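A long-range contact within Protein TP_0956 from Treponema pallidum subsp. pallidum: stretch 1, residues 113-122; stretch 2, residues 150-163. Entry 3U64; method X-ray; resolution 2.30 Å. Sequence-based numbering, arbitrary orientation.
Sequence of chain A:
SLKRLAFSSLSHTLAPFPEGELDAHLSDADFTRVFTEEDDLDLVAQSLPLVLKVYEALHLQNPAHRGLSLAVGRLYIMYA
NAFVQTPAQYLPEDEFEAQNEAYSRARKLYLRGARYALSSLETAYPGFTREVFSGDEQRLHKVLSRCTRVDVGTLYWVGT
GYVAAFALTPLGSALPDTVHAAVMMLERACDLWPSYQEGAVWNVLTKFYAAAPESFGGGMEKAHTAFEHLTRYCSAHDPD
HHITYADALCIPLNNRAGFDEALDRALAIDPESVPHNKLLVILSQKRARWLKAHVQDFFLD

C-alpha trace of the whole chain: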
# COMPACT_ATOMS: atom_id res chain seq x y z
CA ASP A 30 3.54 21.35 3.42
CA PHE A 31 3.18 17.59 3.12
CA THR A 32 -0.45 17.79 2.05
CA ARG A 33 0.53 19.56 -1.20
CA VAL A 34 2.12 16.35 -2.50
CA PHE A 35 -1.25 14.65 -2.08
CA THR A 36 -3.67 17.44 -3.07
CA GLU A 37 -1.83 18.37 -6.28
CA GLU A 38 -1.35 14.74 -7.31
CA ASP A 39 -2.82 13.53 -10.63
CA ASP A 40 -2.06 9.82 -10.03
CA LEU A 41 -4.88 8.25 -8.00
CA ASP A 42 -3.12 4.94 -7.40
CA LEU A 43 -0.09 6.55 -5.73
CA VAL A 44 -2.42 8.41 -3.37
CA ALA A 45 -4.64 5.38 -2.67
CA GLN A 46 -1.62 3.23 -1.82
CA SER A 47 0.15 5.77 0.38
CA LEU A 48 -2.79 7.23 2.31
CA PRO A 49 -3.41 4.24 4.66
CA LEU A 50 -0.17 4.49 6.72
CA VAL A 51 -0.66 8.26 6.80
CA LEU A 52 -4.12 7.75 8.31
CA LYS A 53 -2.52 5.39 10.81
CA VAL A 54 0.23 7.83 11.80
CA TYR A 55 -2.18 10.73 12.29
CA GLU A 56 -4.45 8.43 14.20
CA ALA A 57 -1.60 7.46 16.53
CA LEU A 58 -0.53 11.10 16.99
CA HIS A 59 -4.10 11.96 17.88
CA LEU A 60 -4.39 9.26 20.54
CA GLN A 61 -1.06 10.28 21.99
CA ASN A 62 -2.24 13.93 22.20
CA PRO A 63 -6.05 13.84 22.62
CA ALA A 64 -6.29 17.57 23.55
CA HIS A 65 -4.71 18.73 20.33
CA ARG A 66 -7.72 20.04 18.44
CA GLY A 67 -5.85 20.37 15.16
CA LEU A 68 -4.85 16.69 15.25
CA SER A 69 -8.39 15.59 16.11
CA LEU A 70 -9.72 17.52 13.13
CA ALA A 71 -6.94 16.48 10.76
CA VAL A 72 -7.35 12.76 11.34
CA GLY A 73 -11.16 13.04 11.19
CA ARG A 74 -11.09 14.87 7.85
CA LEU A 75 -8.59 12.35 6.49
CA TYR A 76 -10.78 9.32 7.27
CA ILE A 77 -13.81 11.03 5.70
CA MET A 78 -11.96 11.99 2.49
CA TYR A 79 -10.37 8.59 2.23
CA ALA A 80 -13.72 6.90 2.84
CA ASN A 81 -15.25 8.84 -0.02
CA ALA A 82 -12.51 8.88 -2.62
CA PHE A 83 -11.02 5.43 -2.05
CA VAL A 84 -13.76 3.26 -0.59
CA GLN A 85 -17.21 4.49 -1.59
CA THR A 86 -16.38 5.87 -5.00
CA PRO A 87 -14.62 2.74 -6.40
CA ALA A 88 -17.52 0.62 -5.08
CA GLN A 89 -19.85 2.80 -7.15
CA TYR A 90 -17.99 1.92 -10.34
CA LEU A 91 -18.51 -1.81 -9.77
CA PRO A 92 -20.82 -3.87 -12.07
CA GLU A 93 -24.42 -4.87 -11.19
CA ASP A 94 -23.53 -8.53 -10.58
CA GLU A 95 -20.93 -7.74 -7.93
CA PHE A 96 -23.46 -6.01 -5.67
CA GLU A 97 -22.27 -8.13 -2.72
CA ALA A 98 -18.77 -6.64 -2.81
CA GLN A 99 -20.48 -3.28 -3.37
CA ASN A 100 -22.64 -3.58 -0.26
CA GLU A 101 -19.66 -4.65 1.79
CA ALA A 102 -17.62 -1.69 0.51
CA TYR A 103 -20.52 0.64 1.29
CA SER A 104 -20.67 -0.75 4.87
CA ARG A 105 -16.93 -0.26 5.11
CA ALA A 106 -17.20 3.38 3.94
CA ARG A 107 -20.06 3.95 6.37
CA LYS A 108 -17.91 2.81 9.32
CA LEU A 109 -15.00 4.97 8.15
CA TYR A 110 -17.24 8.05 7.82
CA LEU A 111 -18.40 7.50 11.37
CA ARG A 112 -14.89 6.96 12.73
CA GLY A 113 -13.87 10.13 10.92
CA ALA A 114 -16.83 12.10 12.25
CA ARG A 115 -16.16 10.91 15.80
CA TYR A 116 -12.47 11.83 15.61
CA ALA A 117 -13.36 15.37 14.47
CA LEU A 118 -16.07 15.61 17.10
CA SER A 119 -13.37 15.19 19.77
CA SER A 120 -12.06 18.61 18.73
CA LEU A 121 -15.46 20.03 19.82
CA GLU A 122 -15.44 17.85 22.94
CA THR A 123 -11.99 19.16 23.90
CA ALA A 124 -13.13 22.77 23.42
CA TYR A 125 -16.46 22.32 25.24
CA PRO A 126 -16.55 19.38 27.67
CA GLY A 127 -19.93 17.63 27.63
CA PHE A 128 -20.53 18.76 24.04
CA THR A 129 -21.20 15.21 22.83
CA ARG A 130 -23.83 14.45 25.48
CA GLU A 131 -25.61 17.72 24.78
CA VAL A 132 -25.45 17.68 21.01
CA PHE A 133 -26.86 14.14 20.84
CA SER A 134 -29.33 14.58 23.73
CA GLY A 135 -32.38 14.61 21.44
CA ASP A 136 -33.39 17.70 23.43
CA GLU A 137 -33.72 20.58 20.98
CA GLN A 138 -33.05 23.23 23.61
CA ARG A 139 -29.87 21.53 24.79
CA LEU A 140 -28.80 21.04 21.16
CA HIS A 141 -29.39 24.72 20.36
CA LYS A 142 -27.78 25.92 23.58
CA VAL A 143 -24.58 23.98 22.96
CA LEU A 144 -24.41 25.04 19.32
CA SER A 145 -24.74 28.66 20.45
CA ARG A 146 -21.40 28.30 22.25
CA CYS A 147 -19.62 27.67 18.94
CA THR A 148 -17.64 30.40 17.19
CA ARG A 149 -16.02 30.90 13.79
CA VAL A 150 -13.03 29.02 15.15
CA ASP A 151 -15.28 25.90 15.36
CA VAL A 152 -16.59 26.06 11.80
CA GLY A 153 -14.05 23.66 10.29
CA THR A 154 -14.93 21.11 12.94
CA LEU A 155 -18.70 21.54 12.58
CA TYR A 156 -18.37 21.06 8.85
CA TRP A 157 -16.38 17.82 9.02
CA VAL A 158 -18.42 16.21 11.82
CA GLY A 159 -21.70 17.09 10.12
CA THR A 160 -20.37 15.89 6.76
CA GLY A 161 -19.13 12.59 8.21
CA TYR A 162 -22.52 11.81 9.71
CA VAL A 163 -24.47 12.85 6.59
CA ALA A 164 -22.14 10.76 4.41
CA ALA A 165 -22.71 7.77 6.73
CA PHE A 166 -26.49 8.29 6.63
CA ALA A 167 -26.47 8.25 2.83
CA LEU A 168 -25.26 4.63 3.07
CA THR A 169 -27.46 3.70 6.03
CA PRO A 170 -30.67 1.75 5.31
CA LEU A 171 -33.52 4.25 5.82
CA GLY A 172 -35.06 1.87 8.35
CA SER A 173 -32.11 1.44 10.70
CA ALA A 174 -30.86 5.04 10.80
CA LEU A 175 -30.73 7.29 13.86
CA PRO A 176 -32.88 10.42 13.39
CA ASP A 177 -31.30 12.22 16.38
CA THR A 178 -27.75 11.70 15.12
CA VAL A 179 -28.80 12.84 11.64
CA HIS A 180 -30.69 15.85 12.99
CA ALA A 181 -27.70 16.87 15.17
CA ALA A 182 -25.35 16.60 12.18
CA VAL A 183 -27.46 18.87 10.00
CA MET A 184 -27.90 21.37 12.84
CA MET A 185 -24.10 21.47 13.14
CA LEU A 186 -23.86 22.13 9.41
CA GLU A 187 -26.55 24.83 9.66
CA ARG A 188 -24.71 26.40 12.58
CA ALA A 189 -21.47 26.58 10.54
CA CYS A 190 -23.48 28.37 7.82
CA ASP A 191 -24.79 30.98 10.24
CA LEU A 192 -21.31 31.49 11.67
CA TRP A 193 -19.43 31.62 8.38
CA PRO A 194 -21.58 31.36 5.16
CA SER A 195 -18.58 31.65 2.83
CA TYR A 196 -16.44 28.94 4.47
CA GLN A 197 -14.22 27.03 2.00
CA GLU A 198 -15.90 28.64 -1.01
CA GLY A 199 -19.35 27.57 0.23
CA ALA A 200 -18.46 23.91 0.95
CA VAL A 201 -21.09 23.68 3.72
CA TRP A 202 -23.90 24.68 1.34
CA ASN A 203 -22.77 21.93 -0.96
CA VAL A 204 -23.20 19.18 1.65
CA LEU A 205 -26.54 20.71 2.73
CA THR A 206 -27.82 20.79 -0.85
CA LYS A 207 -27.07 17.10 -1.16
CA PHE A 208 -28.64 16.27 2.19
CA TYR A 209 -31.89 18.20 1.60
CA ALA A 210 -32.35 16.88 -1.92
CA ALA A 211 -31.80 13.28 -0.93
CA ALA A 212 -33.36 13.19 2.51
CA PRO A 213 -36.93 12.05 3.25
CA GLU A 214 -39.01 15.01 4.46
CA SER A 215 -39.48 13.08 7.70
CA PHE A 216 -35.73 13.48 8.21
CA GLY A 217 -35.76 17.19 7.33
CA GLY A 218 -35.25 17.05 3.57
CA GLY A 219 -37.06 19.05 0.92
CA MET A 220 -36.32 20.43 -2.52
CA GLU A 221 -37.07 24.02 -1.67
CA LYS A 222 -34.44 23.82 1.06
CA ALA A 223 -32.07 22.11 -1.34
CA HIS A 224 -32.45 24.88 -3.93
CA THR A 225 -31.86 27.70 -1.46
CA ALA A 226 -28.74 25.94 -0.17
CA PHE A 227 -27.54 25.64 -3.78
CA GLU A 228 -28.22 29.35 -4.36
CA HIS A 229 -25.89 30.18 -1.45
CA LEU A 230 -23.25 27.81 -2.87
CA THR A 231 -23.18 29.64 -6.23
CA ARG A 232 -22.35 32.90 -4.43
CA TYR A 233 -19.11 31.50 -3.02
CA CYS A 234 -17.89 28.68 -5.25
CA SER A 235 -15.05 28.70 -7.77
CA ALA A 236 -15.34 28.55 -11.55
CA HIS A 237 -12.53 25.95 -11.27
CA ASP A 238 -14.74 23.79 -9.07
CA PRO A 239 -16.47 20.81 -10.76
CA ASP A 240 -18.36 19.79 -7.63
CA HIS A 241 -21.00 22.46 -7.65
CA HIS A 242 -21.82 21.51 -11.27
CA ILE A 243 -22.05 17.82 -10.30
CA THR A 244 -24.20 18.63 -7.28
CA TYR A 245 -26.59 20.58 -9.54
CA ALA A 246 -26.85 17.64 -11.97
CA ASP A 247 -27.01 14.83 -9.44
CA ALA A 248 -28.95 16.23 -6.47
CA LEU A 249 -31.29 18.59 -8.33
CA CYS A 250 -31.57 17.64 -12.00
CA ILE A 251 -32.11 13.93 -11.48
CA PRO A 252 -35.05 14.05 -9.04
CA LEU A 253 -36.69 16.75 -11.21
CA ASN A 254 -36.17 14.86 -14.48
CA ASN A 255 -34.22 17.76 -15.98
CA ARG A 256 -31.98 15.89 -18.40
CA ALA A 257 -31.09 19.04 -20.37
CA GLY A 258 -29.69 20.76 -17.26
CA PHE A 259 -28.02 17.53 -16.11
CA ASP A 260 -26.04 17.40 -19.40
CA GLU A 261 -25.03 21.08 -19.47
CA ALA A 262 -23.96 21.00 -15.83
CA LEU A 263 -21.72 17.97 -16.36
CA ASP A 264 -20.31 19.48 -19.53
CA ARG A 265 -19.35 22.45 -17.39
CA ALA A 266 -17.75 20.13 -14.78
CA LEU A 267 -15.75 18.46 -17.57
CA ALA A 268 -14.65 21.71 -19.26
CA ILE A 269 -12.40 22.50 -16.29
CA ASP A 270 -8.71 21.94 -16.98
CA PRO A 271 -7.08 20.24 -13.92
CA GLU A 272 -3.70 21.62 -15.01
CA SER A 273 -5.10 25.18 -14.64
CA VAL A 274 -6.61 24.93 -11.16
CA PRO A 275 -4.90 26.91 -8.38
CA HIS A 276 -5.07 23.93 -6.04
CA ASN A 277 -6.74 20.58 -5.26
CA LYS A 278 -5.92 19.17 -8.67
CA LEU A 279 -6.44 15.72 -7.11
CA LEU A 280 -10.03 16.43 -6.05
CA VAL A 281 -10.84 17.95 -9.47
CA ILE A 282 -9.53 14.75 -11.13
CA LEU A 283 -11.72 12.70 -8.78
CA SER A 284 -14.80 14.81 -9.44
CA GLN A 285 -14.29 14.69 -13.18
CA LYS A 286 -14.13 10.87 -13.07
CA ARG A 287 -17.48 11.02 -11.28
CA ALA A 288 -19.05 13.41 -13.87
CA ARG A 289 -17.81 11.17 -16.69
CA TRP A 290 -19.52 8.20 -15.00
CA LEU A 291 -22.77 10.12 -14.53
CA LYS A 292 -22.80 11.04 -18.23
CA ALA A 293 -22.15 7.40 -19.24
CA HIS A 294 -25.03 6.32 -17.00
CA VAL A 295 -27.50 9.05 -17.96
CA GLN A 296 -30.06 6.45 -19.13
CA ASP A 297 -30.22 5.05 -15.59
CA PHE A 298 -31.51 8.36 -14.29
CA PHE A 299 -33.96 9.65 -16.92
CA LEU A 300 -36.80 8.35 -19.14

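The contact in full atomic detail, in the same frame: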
# COMPACT_ATOMS: atom_id res chain seq x y z
N GLY A 113 -14.33 8.80 11.27
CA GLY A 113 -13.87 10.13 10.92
C GLY A 113 -14.67 11.21 11.62
O GLY A 113 -14.11 12.13 12.21
N ALA A 114 -16.00 11.08 11.60
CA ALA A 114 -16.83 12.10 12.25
C ALA A 114 -16.57 12.17 13.75
O ALA A 114 -16.55 13.25 14.33
CB ALA A 114 -18.30 11.87 11.98
N ARG A 115 -16.36 11.00 14.36
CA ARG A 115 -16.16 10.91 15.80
C ARG A 115 -14.79 11.45 16.22
O ARG A 115 -14.65 12.03 17.31
CB ARG A 115 -16.33 9.47 16.28
CG ARG A 115 -17.75 8.95 16.14
CD ARG A 115 -17.91 7.51 16.61
NE ARG A 115 -19.10 6.93 15.99
CZ ARG A 115 -19.67 5.78 16.37
NH1 ARG A 115 -19.16 5.09 17.38
NH2 ARG A 115 -20.76 5.35 15.74
N TYR A 116 -13.78 11.23 15.38
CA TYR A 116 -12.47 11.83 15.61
C TYR A 116 -12.56 13.36 15.58
O TYR A 116 -12.00 14.02 16.44
CB TYR A 116 -11.46 11.33 14.57
CG TYR A 116 -10.84 10.00 14.91
CD1 TYR A 116 -10.68 9.59 16.23
CD2 TYR A 116 -10.40 9.15 13.91
CE1 TYR A 116 -10.11 8.36 16.54
CE2 TYR A 116 -9.82 7.93 14.21
CZ TYR A 116 -9.67 7.54 15.51
OH TYR A 116 -9.09 6.32 15.78
N ALA A 117 -13.26 13.91 14.59
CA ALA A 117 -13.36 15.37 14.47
C ALA A 117 -14.18 15.94 15.62
O ALA A 117 -13.88 17.01 16.16
CB ALA A 117 -13.95 15.79 13.11
N LEU A 118 -15.21 15.20 16.00
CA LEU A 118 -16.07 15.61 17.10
C LEU A 118 -15.26 15.76 18.40
O LEU A 118 -15.63 16.53 19.29
CB LEU A 118 -17.19 14.59 17.29
CG LEU A 118 -18.18 14.77 18.44
CD1 LEU A 118 -18.91 16.11 18.30
CD2 LEU A 118 -19.15 13.60 18.47
N SER A 119 -14.13 15.06 18.52
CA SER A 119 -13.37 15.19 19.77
C SER A 119 -12.67 16.55 19.86
O SER A 119 -12.33 17.00 20.94
CB SER A 119 -12.43 14.01 20.03
OG SER A 119 -11.46 13.88 19.01
N SER A 120 -12.49 17.21 18.72
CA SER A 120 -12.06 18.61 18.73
C SER A 120 -13.11 19.49 19.43
O SER A 120 -12.75 20.31 20.27
CB SER A 120 -11.74 19.10 17.31
OG SER A 120 -11.84 20.52 17.21
N LEU A 121 -14.39 19.32 19.10
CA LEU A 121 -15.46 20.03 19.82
C LEU A 121 -15.54 19.62 21.29
O LEU A 121 -15.70 20.47 22.18
CB LEU A 121 -16.82 19.89 19.12
CG LEU A 121 -16.85 20.65 17.78
CD1 LEU A 121 -18.03 20.29 16.91
CD2 LEU A 121 -16.81 22.14 18.02
N GLU A 122 -15.39 18.33 21.56
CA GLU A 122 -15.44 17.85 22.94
C GLU A 122 -14.31 18.41 23.81
O GLU A 122 -14.50 18.67 25.00
CB GLU A 122 -15.44 16.32 22.99
CG GLU A 122 -15.60 15.76 24.42
CD GLU A 122 -17.01 15.96 24.97
OE1 GLU A 122 -17.93 16.26 24.17
OE2 GLU A 122 -17.20 15.81 26.20
N VAL A 150 -14.16 29.91 14.97
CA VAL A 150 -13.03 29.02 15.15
C VAL A 150 -13.46 27.54 15.06
O VAL A 150 -12.65 26.68 14.71
CB VAL A 150 -12.31 29.33 16.49
CG1 VAL A 150 -11.48 28.18 16.98
CG2 VAL A 150 -11.45 30.57 16.34
N ASP A 151 -14.74 27.27 15.34
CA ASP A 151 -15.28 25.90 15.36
C ASP A 151 -15.89 25.44 14.04
O ASP A 151 -16.35 24.31 13.92
CB ASP A 151 -16.34 25.76 16.46
CG ASP A 151 -15.82 26.18 17.82
OD1 ASP A 151 -14.75 25.67 18.20
OD2 ASP A 151 -16.47 27.02 18.49
N VAL A 152 -15.89 26.32 13.05
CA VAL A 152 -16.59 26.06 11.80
C VAL A 152 -16.01 24.87 11.04
O VAL A 152 -16.75 24.00 10.60
CB VAL A 152 -16.66 27.30 10.92
CG1 VAL A 152 -17.17 26.93 9.54
CG2 VAL A 152 -17.56 28.36 11.59
N GLY A 153 -14.69 24.81 10.91
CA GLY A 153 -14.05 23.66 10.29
C GLY A 153 -14.53 22.36 10.90
O GLY A 153 -14.87 21.39 10.20
N THR A 154 -14.59 22.33 12.23
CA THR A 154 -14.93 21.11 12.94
C THR A 154 -16.40 20.74 12.71
O THR A 154 -16.72 19.58 12.43
CB THR A 154 -14.61 21.24 14.46
OG1 THR A 154 -13.26 21.70 14.61
CG2 THR A 154 -14.77 19.90 15.19
N LEU A 155 -17.27 21.73 12.81
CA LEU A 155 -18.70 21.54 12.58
C LEU A 155 -18.93 20.93 11.21
O LEU A 155 -19.73 19.99 11.03
CB LEU A 155 -19.44 22.89 12.71
CG LEU A 155 -19.45 23.36 14.16
CD1 LEU A 155 -19.96 24.79 14.30
CD2 LEU A 155 -20.29 22.42 14.99
N TYR A 156 -18.21 21.46 10.23
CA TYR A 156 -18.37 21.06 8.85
C TYR A 156 -18.01 19.59 8.67
O TYR A 156 -18.75 18.85 8.03
CB TYR A 156 -17.51 21.93 7.92
CG TYR A 156 -17.37 21.36 6.50
CD1 TYR A 156 -18.44 21.37 5.62
CD2 TYR A 156 -16.18 20.79 6.07
CE1 TYR A 156 -18.33 20.83 4.35
CE2 TYR A 156 -16.06 20.25 4.79
CZ TYR A 156 -17.14 20.27 3.93
OH TYR A 156 -17.04 19.73 2.66
N TRP A 157 -16.87 19.17 9.22
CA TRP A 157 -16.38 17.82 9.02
C TRP A 157 -17.20 16.77 9.78
O TRP A 157 -17.54 15.73 9.22
CB TRP A 157 -14.86 17.73 9.30
CG TRP A 157 -14.10 18.24 8.09
CD1 TRP A 157 -13.42 19.42 7.98
CD2 TRP A 157 -14.01 17.61 6.80
NE1 TRP A 157 -12.89 19.54 6.72
CE2 TRP A 157 -13.26 18.46 5.97
CE3 TRP A 157 -14.50 16.40 6.28
CZ2 TRP A 157 -12.95 18.13 4.64
CZ3 TRP A 157 -14.21 16.08 4.95
CH2 TRP A 157 -13.44 16.95 4.14
N VAL A 158 -17.56 17.08 11.03
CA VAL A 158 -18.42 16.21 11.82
C VAL A 158 -19.77 16.03 11.13
O VAL A 158 -20.21 14.89 10.91
CB VAL A 158 -18.64 16.76 13.26
CG1 VAL A 158 -19.68 15.95 13.99
CG2 VAL A 158 -17.33 16.75 14.04
N GLY A 159 -20.41 17.14 10.78
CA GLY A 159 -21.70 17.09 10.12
C GLY A 159 -21.60 16.31 8.81
O GLY A 159 -22.48 15.50 8.47
N THR A 160 -20.54 16.57 8.05
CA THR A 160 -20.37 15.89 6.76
C THR A 160 -20.19 14.38 6.95
O THR A 160 -20.78 13.60 6.22
CB THR A 160 -19.19 16.44 5.99
OG1 THR A 160 -19.44 17.83 5.68
CG2 THR A 160 -18.93 15.66 4.69
N GLY A 161 -19.37 13.99 7.93
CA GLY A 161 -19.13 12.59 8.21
C GLY A 161 -20.42 11.85 8.50
O GLY A 161 -20.68 10.77 7.96
N TYR A 162 -21.26 12.45 9.34
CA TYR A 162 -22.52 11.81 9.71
C TYR A 162 -23.52 11.75 8.54
O TYR A 162 -24.15 10.72 8.32
CB TYR A 162 -23.14 12.47 10.95
CG TYR A 162 -22.53 12.00 12.26
CD1 TYR A 162 -21.69 12.83 13.01
CD2 TYR A 162 -22.77 10.73 12.75
CE1 TYR A 162 -21.13 12.41 14.20
CE2 TYR A 162 -22.23 10.30 13.96
CZ TYR A 162 -21.40 11.14 14.68
OH TYR A 162 -20.84 10.71 15.88
N VAL A 163 -23.64 12.84 7.79
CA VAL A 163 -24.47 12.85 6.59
C VAL A 163 -23.99 11.86 5.53
O VAL A 163 -24.80 11.23 4.85
CB VAL A 163 -24.53 14.27 5.97
CG1 VAL A 163 -24.99 14.21 4.54
CG2 VAL A 163 -25.45 15.17 6.80

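Residues 113-122 form part of a longer helix, and residues 152-163 belong to a second helix that continues beyond the stretch. Their axes approach to 8.0 Å, and their N-to-C directions differ by 156°, so the pair is roughly antiparallel. The nearest alpha carbons are Ala-114 CA and Val-158 CA, 4.4 Å apart. Together the stretches bury 528 Å² of surface.

At Gly-161 the close approach leaves no room for a side chain: Gly-161 CA lies 3.9 Å from Ala-114 CB, and an ideal CB on this glycine would point toward the first helix and stand only 2.7 Å from Ala-114 CB, a clash. The same alanine methyl sits over one face of the Tyr-162 ring, with Ala-114 CB 4.0 Å from the centroid of the Tyr-162 ring and 27° off the normal, which is the geometry of a CH-pi contact. The far end of that tyrosine also reaches Arg-115, where Arg-115 CG is 3.6 Å from Tyr-162 OH. Arg-115 NE, although buried by the contact, has no polar partner in the model.

One turn along, Val-158 CG2 packs against both backbone and side chains: it is 3.3 Å from Leu-118 N and 3.6 Å from Ala-117 CB. The amide is already engaged within its own helix, with Leu-118 N donating to Ala-114 O at 2.9 Å, so the methyl covers a satisfied polar group.

Further along, Thr-154 presents two kinds of surface. Thr-154 OG1 hydrogen-bonds to Ser-120 OG at 3.2 Å, the one hydrogen bond between the stretches; either hydroxyl could be the donor. The methyl, Thr-154 CG2, instead lies 3.4 Å from Leu-121 CG and 3.2 Å from Ala-117 O. Leu-121 extends the apolar surface, with Leu-121 CD1 3.7 Å from Leu-155 CD2 and Leu-121 CD2 4.0 Å from Asp-151 CB. Packing therefore dominates this interface, supplemented by a single hydroxyl pair.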